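Local coordinates for potential RNA-dependent RNA polymerase (Human picobirnavirus, PDB 5I62), which catalyses RNA-templated RNA synthesis from ribonucleoside triphosphates and probably serves both transcription and replication of the picobirnavirus double-stranded RNA genome, at residues 481-485 against 530-534; 230-234 against 354-358; 9-13 against 178-183. All coordinates share one frame; numbering follows the deposited sequence.

Contact 1 of 3, residues 481-485 against 530-534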
loop_
_atom_site.group_PDB
_atom_site.type_symbol
_atom_site.label_atom_id
_atom_site.label_comp_id
_atom_site.label_asym_id
_atom_site.label_seq_id
_atom_site.Cartn_x
_atom_site.Cartn_y
_atom_site.Cartn_z
ATOM N N GLY A 481 -28.100 -12.357 -14.667
ATOM C CA GLY A 481 -27.494 -13.247 -13.698
ATOM C C GLY A 481 -26.329 -12.673 -12.914
ATOM O O GLY A 481 -25.942 -13.259 -11.895
ATOM N N PHE A 482 -25.777 -11.533 -13.332
ATOM C CA PHE A 482 -24.496 -11.082 -12.797
ATOM C C PHE A 482 -24.556 -10.866 -11.287
ATOM O O PHE A 482 -23.763 -11.441 -10.532
ATOM C CB PHE A 482 -24.064 -9.805 -13.509
ATOM C CG PHE A 482 -22.766 -9.254 -13.021
ATOM C CD1 PHE A 482 -21.573 -9.862 -13.360
ATOM C CD2 PHE A 482 -22.740 -8.125 -12.224
ATOM C CE1 PHE A 482 -20.368 -9.355 -12.912
ATOM C CE2 PHE A 482 -21.536 -7.604 -11.781
ATOM C CZ PHE A 482 -20.350 -8.225 -12.123
ATOM N N LEU A 483 -25.491 -10.033 -10.829
ATOM C CA LEU A 483 -25.564 -9.718 -9.404
ATOM C C LEU A 483 -25.878 -10.962 -8.575
ATOM O O LEU A 483 -25.353 -11.130 -7.465
ATOM C CB LEU A 483 -26.605 -8.627 -9.165
ATOM C CG LEU A 483 -26.193 -7.215 -9.604
ATOM C CD1 LEU A 483 -27.296 -6.217 -9.298
ATOM C CD2 LEU A 483 -24.885 -6.800 -8.928
ATOM N N ASP A 484 -26.725 -11.849 -9.104
ATOM C CA ASP A 484 -27.109 -13.065 -8.395
ATOM C C ASP A 484 -25.974 -14.073 -8.282
ATOM O O ASP A 484 -26.058 -14.983 -7.454
ATOM C CB ASP A 484 -28.298 -13.726 -9.088
ATOM C CG ASP A 484 -29.613 -13.043 -8.765
ATOM O OD1 ASP A 484 -29.672 -12.348 -7.729
ATOM O OD2 ASP A 484 -30.582 -13.192 -9.544
ATOM N N ASN A 485 -24.933 -13.957 -9.109
ATOM C CA ASN A 485 -23.828 -14.908 -9.096
ATOM C C ASN A 485 -22.499 -14.197 -8.869
ATOM O O ASN A 485 -21.463 -14.629 -9.383
ATOM C CB ASN A 485 -23.789 -15.719 -10.394
ATOM C CG ASN A 485 -25.171 -16.196 -10.844
ATOM O OD1 ASN A 485 -25.641 -15.854 -11.931
ATOM N ND2 ASN A 485 -25.829 -16.990 -10.000
ATOM N N LEU A 530 -27.737 -2.185 -5.201
ATOM C CA LEU A 530 -28.167 -2.423 -6.575
ATOM C C LEU A 530 -29.340 -3.408 -6.627
ATOM O O LEU A 530 -30.350 -3.152 -7.292
ATOM C CB LEU A 530 -26.991 -2.931 -7.401
ATOM C CG LEU A 530 -25.937 -1.865 -7.687
ATOM C CD1 LEU A 530 -24.673 -2.524 -8.208
ATOM C CD2 LEU A 530 -26.481 -0.843 -8.686
ATOM N N LYS A 531 -29.211 -4.550 -5.938
ATOM C CA LYS A 531 -30.295 -5.530 -5.883
ATOM C C LYS A 531 -31.592 -4.922 -5.362
ATOM O O LYS A 531 -32.681 -5.350 -5.758
ATOM C CB LYS A 531 -29.906 -6.707 -4.996
ATOM C CG LYS A 531 -28.897 -7.664 -5.588
ATOM C CD LYS A 531 -28.615 -8.775 -4.592
ATOM C CE LYS A 531 -27.737 -9.849 -5.184
ATOM N NZ LYS A 531 -27.382 -10.845 -4.144
ATOM N N SER A 532 -31.504 -3.947 -4.458
ATOM C CA SER A 532 -32.718 -3.302 -3.981
ATOM C C SER A 532 -33.357 -2.417 -5.045
ATOM O O SER A 532 -34.530 -2.061 -4.918
ATOM C CB SER A 532 -32.420 -2.483 -2.731
ATOM O OG SER A 532 -32.103 -1.149 -3.078
ATOM N N ARG A 533 -32.612 -2.053 -6.085
ATOM C CA ARG A 533 -33.132 -1.252 -7.182
ATOM C C ARG A 533 -33.736 -2.106 -8.293
ATOM O O ARG A 533 -34.076 -1.571 -9.352
ATOM C CB ARG A 533 -32.026 -0.353 -7.744
ATOM C CG ARG A 533 -31.817 0.941 -6.956
ATOM C CD ARG A 533 -30.382 1.432 -7.089
ATOM N NE ARG A 533 -30.165 2.728 -6.453
ATOM C CZ ARG A 533 -29.986 2.904 -5.143
ATOM N NH1 ARG A 533 -30.006 1.861 -4.318
ATOM N NH2 ARG A 533 -29.779 4.124 -4.656
ATOM N N ARG A 534 -33.857 -3.415 -8.076
ATOM C CA ARG A 534 -34.499 -4.319 -9.032
ATOM C C ARG A 534 -36.005 -4.394 -8.799
ATOM O O ARG A 534 -36.712 -3.399 -8.932
ATOM C CB ARG A 534 -33.901 -5.722 -8.940
ATOM C CG ARG A 534 -32.497 -5.812 -9.475
ATOM C CD ARG A 534 -31.989 -7.233 -9.521
ATOM N NE ARG A 534 -32.034 -7.906 -8.228
ATOM C CZ ARG A 534 -31.386 -9.037 -7.964
ATOM N NH1 ARG A 534 -30.635 -9.609 -8.899
ATOM N NH2 ARG A 534 -31.475 -9.592 -6.764
#
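Leu-483 and Asp-484 meet Leu-530, Lys-531 and Arg-534 in a small apolar contact edged by a salt bridge, where the loop ahead of helix 486-491 lies against the last helix of the chain, 525-532. On the buried side, the branch methyl CD1 of Leu-483 rests 3.8 Å from CB of Leu-530, the two leucine side chains crossing at about a right angle. Leu-477 touches both leucines.

On the outer side, Arg-534 NH1 donates to Asp-484 OD1 at 3.1 Å with an N-H...O angle of 159°. A weak second bond of 3.4 Å from Arg-534 NH2 ends on the same Asp-484 OD1. That oxygen lies at the guanidinium edge, almost in its plane, yet the donor NH1 stands above the carboxylate plane, so the ion pair is not the coplanar two-oxygen kind. A bend in the arginine chain (chi3 -57°) carries the guanidinium over Lys-531, whose CG packs on one face. Lys-531 itself runs out fully extended, placing CE 3.5 Å from the carbonyl O of Leu-483. Lys-531 NZ stops 4.5 Å from Asp-484 OD1, a distance at which the charge probably still favours an ionised carboxylate.

With Leu-530 also reaching Leu-448 and Ile-468, the arrangement is that of a C-terminal helix packed on helices 441-451 and 460-469, consistent with the thumb of a right-hand polymerase.

Contact 2 of 3, residues 230-234 against 354-358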
loop_
_atom_site.group_PDB
_atom_site.type_symbol
_atom_site.label_atom_id
_atom_site.label_comp_id
_atom_site.label_asym_id
_atom_site.label_seq_id
_atom_site.Cartn_x
_atom_site.Cartn_y
_atom_site.Cartn_z
ATOM N N LEU A 230 -4.107 -6.226 16.558
ATOM C CA LEU A 230 -3.097 -5.228 16.922
ATOM C C LEU A 230 -2.967 -4.121 15.875
ATOM O O LEU A 230 -2.689 -2.966 16.218
ATOM C CB LEU A 230 -1.745 -5.900 17.144
ATOM C CG LEU A 230 -1.678 -6.799 18.376
ATOM C CD1 LEU A 230 -0.428 -7.667 18.348
ATOM C CD2 LEU A 230 -1.704 -5.927 19.612
ATOM N N VAL A 231 -3.102 -4.460 14.598
ATOM C CA VAL A 231 -3.064 -3.485 13.504
ATOM C C VAL A 231 -4.407 -3.541 12.794
ATOM O O VAL A 231 -4.593 -4.373 11.902
ATOM C CB VAL A 231 -1.913 -3.773 12.528
ATOM C CG1 VAL A 231 -1.927 -2.774 11.344
ATOM C CG2 VAL A 231 -0.582 -3.746 13.253
ATOM N N PRO A 232 -5.368 -2.692 13.166
ATOM C CA PRO A 232 -6.727 -2.835 12.617
ATOM C C PRO A 232 -6.787 -2.764 11.093
ATOM O O PRO A 232 -7.617 -3.455 10.503
ATOM C CB PRO A 232 -7.497 -1.671 13.262
ATOM C CG PRO A 232 -6.766 -1.419 14.578
ATOM C CD PRO A 232 -5.289 -1.666 14.230
ATOM N N ALA A 233 -5.926 -1.966 10.448
ATOM C CA ALA A 233 -5.954 -1.865 8.988
ATOM C C ALA A 233 -5.597 -3.185 8.305
ATOM O O ALA A 233 -5.931 -3.370 7.130
ATOM C CB ALA A 233 -5.021 -0.756 8.511
ATOM N N TRP A 234 -4.922 -4.093 9.005
ATOM C CA TRP A 234 -4.693 -5.438 8.488
ATOM C C TRP A 234 -5.927 -6.318 8.607
ATOM O O TRP A 234 -5.955 -7.404 8.022
ATOM C CB TRP A 234 -3.536 -6.128 9.221
ATOM C CG TRP A 234 -2.183 -5.587 8.896
ATOM C CD1 TRP A 234 -1.876 -4.664 7.936
ATOM C CD2 TRP A 234 -0.949 -5.925 9.539
ATOM N NE1 TRP A 234 -0.521 -4.411 7.940
ATOM C CE2 TRP A 234 0.069 -5.172 8.916
ATOM C CE3 TRP A 234 -0.608 -6.791 10.576
ATOM C CZ2 TRP A 234 1.408 -5.255 9.308
ATOM C CZ3 TRP A 234 0.714 -6.873 10.961
ATOM C CH2 TRP A 234 1.707 -6.107 10.330
ATOM N N SER A 354 -4.392 5.133 19.067
ATOM C CA SER A 354 -3.694 5.630 17.887
ATOM C C SER A 354 -3.425 4.457 16.940
ATOM O O SER A 354 -3.360 3.297 17.352
ATOM C CB SER A 354 -2.378 6.311 18.279
ATOM O OG SER A 354 -2.610 7.350 19.232
ATOM N N GLN A 355 -3.262 4.767 15.651
ATOM C CA GLN A 355 -3.114 3.732 14.633
ATOM C C GLN A 355 -2.042 4.133 13.628
ATOM O O GLN A 355 -1.801 5.322 13.397
ATOM C CB GLN A 355 -4.423 3.495 13.857
ATOM C CG GLN A 355 -5.580 3.017 14.668
ATOM C CD GLN A 355 -6.784 2.737 13.792
ATOM O OE1 GLN A 355 -7.809 3.413 13.885
ATOM N NE2 GLN A 355 -6.650 1.749 12.917
ATOM N N CYS A 356 -1.427 3.128 13.006
ATOM C CA CYS A 356 -0.550 3.386 11.875
ATOM C C CYS A 356 -0.540 2.187 10.933
ATOM O O CYS A 356 -0.795 1.049 11.330
ATOM C CB CYS A 356 0.887 3.719 12.307
ATOM S SG CYS A 356 1.639 2.542 13.436
ATOM N N LEU A 357 -0.221 2.471 9.678
ATOM C CA LEU A 357 -0.127 1.438 8.658
ATOM C C LEU A 357 0.831 1.957 7.606
ATOM O O LEU A 357 0.546 2.980 6.979
ATOM C CB LEU A 357 -1.486 1.125 8.040
ATOM C CG LEU A 357 -1.388 0.156 6.856
ATOM C CD1 LEU A 357 -1.168 -1.260 7.361
ATOM C CD2 LEU A 357 -2.624 0.240 5.973
ATOM N N GLY A 358 1.972 1.294 7.453
ATOM C CA GLY A 358 2.968 1.789 6.516
ATOM C C GLY A 358 3.334 3.221 6.847
ATOM O O GLY A 358 3.696 3.526 7.992
#
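Leu-357 projects as a forked knob into a shallow hollow formed by Val-231, Ala-233 and Trp-234, and the fit is one of van der Waals shape alone. Its CG lies anti to the backbone N (chi1 174°), which sends the fork out toward the facing turn, and the two methyls then part company. Leu-357 CD2 settles 3.6 Å from CB of Ala-233, the floor of the hollow. Leu-357 CD1 instead presses on the five-membered part of the indole, 3.5 Å from Trp-234 CD1 and only 3.3 Å from Trp-234 NE1, a tight fit in which the methyl approaches the ring obliquely. The indole is also braced within its own segment, where CG1 of Val-231 lies 3.7 Å above one face of the Trp-234 ring, toward its rim. Val-231 CG1 also backs the hollow, 4.3 Å from Leu-357 CD1 and 4.0 Å from the carbonyl O of Cys-356.

A second bump lies two residues back along the strand, on the same side: Gln-355, extended beyond CG, lays its amide end obliquely against the ring of Pro-232. Between the two, Cys-356 points away from the turn. A bond of 2.9 Å from Trp-234 N to Val-231 O spans the turn that carries the residues of the hollow.

The loop between helices 208-228 and 237-250 thus packs on the strand that leads into the Gly-Asp-Asp turn of polymerase motif C, in the palm. Helix 327-345 runs alongside both segments: its Asn-328 accepts a hydrogen bond from Trp-234 NE1, its His-335 and Gln-339 pack on Cys-356, and strand 360-363 pairs with Gln-355.

Contact 3 of 3, residues 9-13 against 178-183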
loop_
_atom_site.group_PDB
_atom_site.type_symbol
_atom_site.label_atom_id
_atom_site.label_comp_id
_atom_site.label_asym_id
_atom_site.label_seq_id
_atom_site.Cartn_x
_atom_site.Cartn_y
_atom_site.Cartn_z
ATOM N N SER A 9 22.427 -13.281 -17.988
ATOM C CA SER A 9 21.768 -14.578 -17.957
ATOM C C SER A 9 22.010 -15.346 -16.651
ATOM O O SER A 9 21.467 -16.443 -16.496
ATOM C CB SER A 9 22.199 -15.419 -19.170
ATOM O OG SER A 9 23.598 -15.579 -19.221
ATOM N N LYS A 10 22.793 -14.800 -15.711
ATOM C CA LYS A 10 22.878 -15.376 -14.376
ATOM C C LYS A 10 21.848 -14.782 -13.424
ATOM O O LYS A 10 21.611 -15.347 -12.349
ATOM C CB LYS A 10 24.276 -15.186 -13.793
ATOM C CG LYS A 10 25.379 -15.843 -14.603
ATOM C CD LYS A 10 26.738 -15.528 -13.988
ATOM C CE LYS A 10 27.862 -16.055 -14.889
ATOM N NZ LYS A 10 27.569 -17.468 -15.295
ATOM N N TYR A 11 21.250 -13.653 -13.800
ATOM C CA TYR A 11 20.144 -13.029 -13.087
ATOM C C TYR A 11 18.794 -13.458 -13.633
ATOM O O TYR A 11 17.828 -13.572 -12.874
ATOM C CB TYR A 11 20.253 -11.507 -13.174
ATOM C CG TYR A 11 21.418 -10.936 -12.405
ATOM C CD1 TYR A 11 22.692 -10.927 -12.943
ATOM C CD2 TYR A 11 21.232 -10.389 -11.136
ATOM C CE1 TYR A 11 23.765 -10.404 -12.231
ATOM C CE2 TYR A 11 22.292 -9.860 -10.426
ATOM C CZ TYR A 11 23.555 -9.873 -10.975
ATOM O OH TYR A 11 24.616 -9.348 -10.263
ATOM N N PHE A 12 18.697 -13.695 -14.945
ATOM C CA PHE A 12 17.434 -14.072 -15.558
ATOM C C PHE A 12 17.609 -15.272 -16.466
ATOM O O PHE A 12 18.654 -15.466 -17.080
ATOM C CB PHE A 12 16.822 -12.918 -16.339
ATOM C CG PHE A 12 16.490 -11.746 -15.477
ATOM C CD1 PHE A 12 15.286 -11.708 -14.789
ATOM C CD2 PHE A 12 17.416 -10.745 -15.268
ATOM C CE1 PHE A 12 14.982 -10.655 -13.956
ATOM C CE2 PHE A 12 17.116 -9.674 -14.416
ATOM C CZ PHE A 12 15.901 -9.643 -13.770
ATOM N N ASN A 13 16.556 -16.062 -16.537
ATOM C CA ASN A 13 16.493 -17.224 -17.409
ATOM C C ASN A 13 16.328 -16.710 -18.835
ATOM O O ASN A 13 15.292 -16.136 -19.170
ATOM C CB ASN A 13 15.328 -18.105 -16.974
ATOM C CG ASN A 13 15.285 -19.434 -17.709
ATOM O OD1 ASN A 13 16.296 -20.126 -17.837
ATOM N ND2 ASN A 13 14.104 -19.796 -18.178
ATOM N N TRP A 178 21.384 -18.829 -8.838
ATOM C CA TRP A 178 21.144 -17.601 -9.585
ATOM C C TRP A 178 21.666 -16.407 -8.793
ATOM O O TRP A 178 21.937 -16.490 -7.595
ATOM C CB TRP A 178 19.650 -17.398 -9.869
ATOM C CG TRP A 178 18.944 -18.506 -10.600
ATOM C CD1 TRP A 178 18.243 -19.547 -10.050
ATOM C CD2 TRP A 178 18.835 -18.660 -12.020
ATOM N NE1 TRP A 178 17.712 -20.346 -11.046
ATOM C CE2 TRP A 178 18.062 -19.821 -12.261
ATOM C CE3 TRP A 178 19.316 -17.932 -13.113
ATOM C CZ2 TRP A 178 17.747 -20.255 -13.548
ATOM C CZ3 TRP A 178 19.013 -18.377 -14.396
ATOM C CH2 TRP A 178 18.237 -19.528 -14.598
ATOM N N SER A 179 21.798 -15.279 -9.475
ATOM C CA SER A 179 22.045 -14.013 -8.806
ATOM C C SER A 179 20.728 -13.241 -8.811
ATOM O O SER A 179 20.092 -13.114 -9.861
ATOM C CB SER A 179 23.166 -13.231 -9.494
ATOM O OG SER A 179 23.770 -12.299 -8.598
ATOM N N GLY A 180 20.309 -12.748 -7.642
ATOM C CA GLY A 180 18.984 -12.151 -7.520
ATOM C C GLY A 180 18.997 -10.648 -7.774
ATOM O O GLY A 180 19.936 -9.938 -7.415
ATOM N N ALA A 181 17.924 -10.164 -8.400
ATOM C CA ALA A 181 17.713 -8.734 -8.552
ATOM C C ALA A 181 16.218 -8.446 -8.588
ATOM O O ALA A 181 15.458 -9.146 -9.264
ATOM C CB ALA A 181 18.392 -8.198 -9.821
ATOM N N ALA A 182 15.805 -7.397 -7.877
ATOM C CA ALA A 182 14.474 -6.857 -8.094
ATOM C C ALA A 182 14.382 -6.319 -9.516
ATOM O O ALA A 182 15.379 -5.915 -10.116
ATOM C CB ALA A 182 14.151 -5.737 -7.099
ATOM N N VAL A 183 13.180 -6.315 -10.058
ATOM C CA VAL A 183 12.929 -5.722 -11.366
ATOM C C VAL A 183 12.152 -4.432 -11.168
ATOM O O VAL A 183 11.179 -4.401 -10.407
ATOM C CB VAL A 183 12.170 -6.699 -12.278
ATOM C CG1 VAL A 183 11.628 -5.979 -13.508
ATOM C CG2 VAL A 183 13.092 -7.865 -12.687
#
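Lys-10 and Tyr-11, at the tail of the weakly bonded N-terminal helix, lie against strand 176-189 of a mixed beta-sheet, and a single main-chain hydrogen bond anchors them. Ser-179 N donates a hydrogen bond to the carbonyl O of Lys-10 at 2.9 Å, practically straight at 179°. Next to it, the Ser-179 carbonyl O receives a CA-H...O contact from Tyr-11 CA at 3.2 Å.

Side chains close in around this pair. CB of Ser-179 sits over the Tyr-11 ring in a CH-pi contact, 3.6 Å from the centroid and 13° off the normal. Turned anti to the backbone N (chi1 -157°), Ser-179 OG comes beside CE2 and CZ of that ring, while CB of Ala-181 meets Tyr-11 CD2 obliquely at 3.8 Å. On the other flank, the six-membered edge of Trp-178 turns toward the helix end: CE3 faces the carbonyl O of Lys-10 at 3.5 Å, nearly in the ring plane. Further along that edge, the Asn-13 amide stands almost upright to the indole.

Second-shell bonds position these groups. Tyr-11 OH is hydrogen-bonded to the hydroxyl of Tyr-315, Tyr-11 O takes a bond from Ser-144 OG, and Trp-178 and Gly-180 pair through their backbones with strand 168-173. Helix 17-28 flanks Phe-12 and Val-183, and there the gamma methyl CG2 of Val-183 meets the rim of the Phe-12 ring, 3.5 Å from CZ.

Along the chain the three contacts overlap in no way: contact 3 closes before contact 2 opens, and contact 2 before contact 1. Contact 2 is the innermost, about 12 Å from the centre of the chain, with its strand in the four-stranded antiparallel sheet. Contact 3 lies about 35 Å from it, centre to centre and across the middle of the molecule, on the separate mixed sheet. Contact 1, where a loop meets the last helix, has its centre about 34 Å from that of contact 2 and about 48 Å from that of contact 3. The two chain termini are thus each fastened to a different outlying part of the polymerase, while contact 2 belongs to the palm.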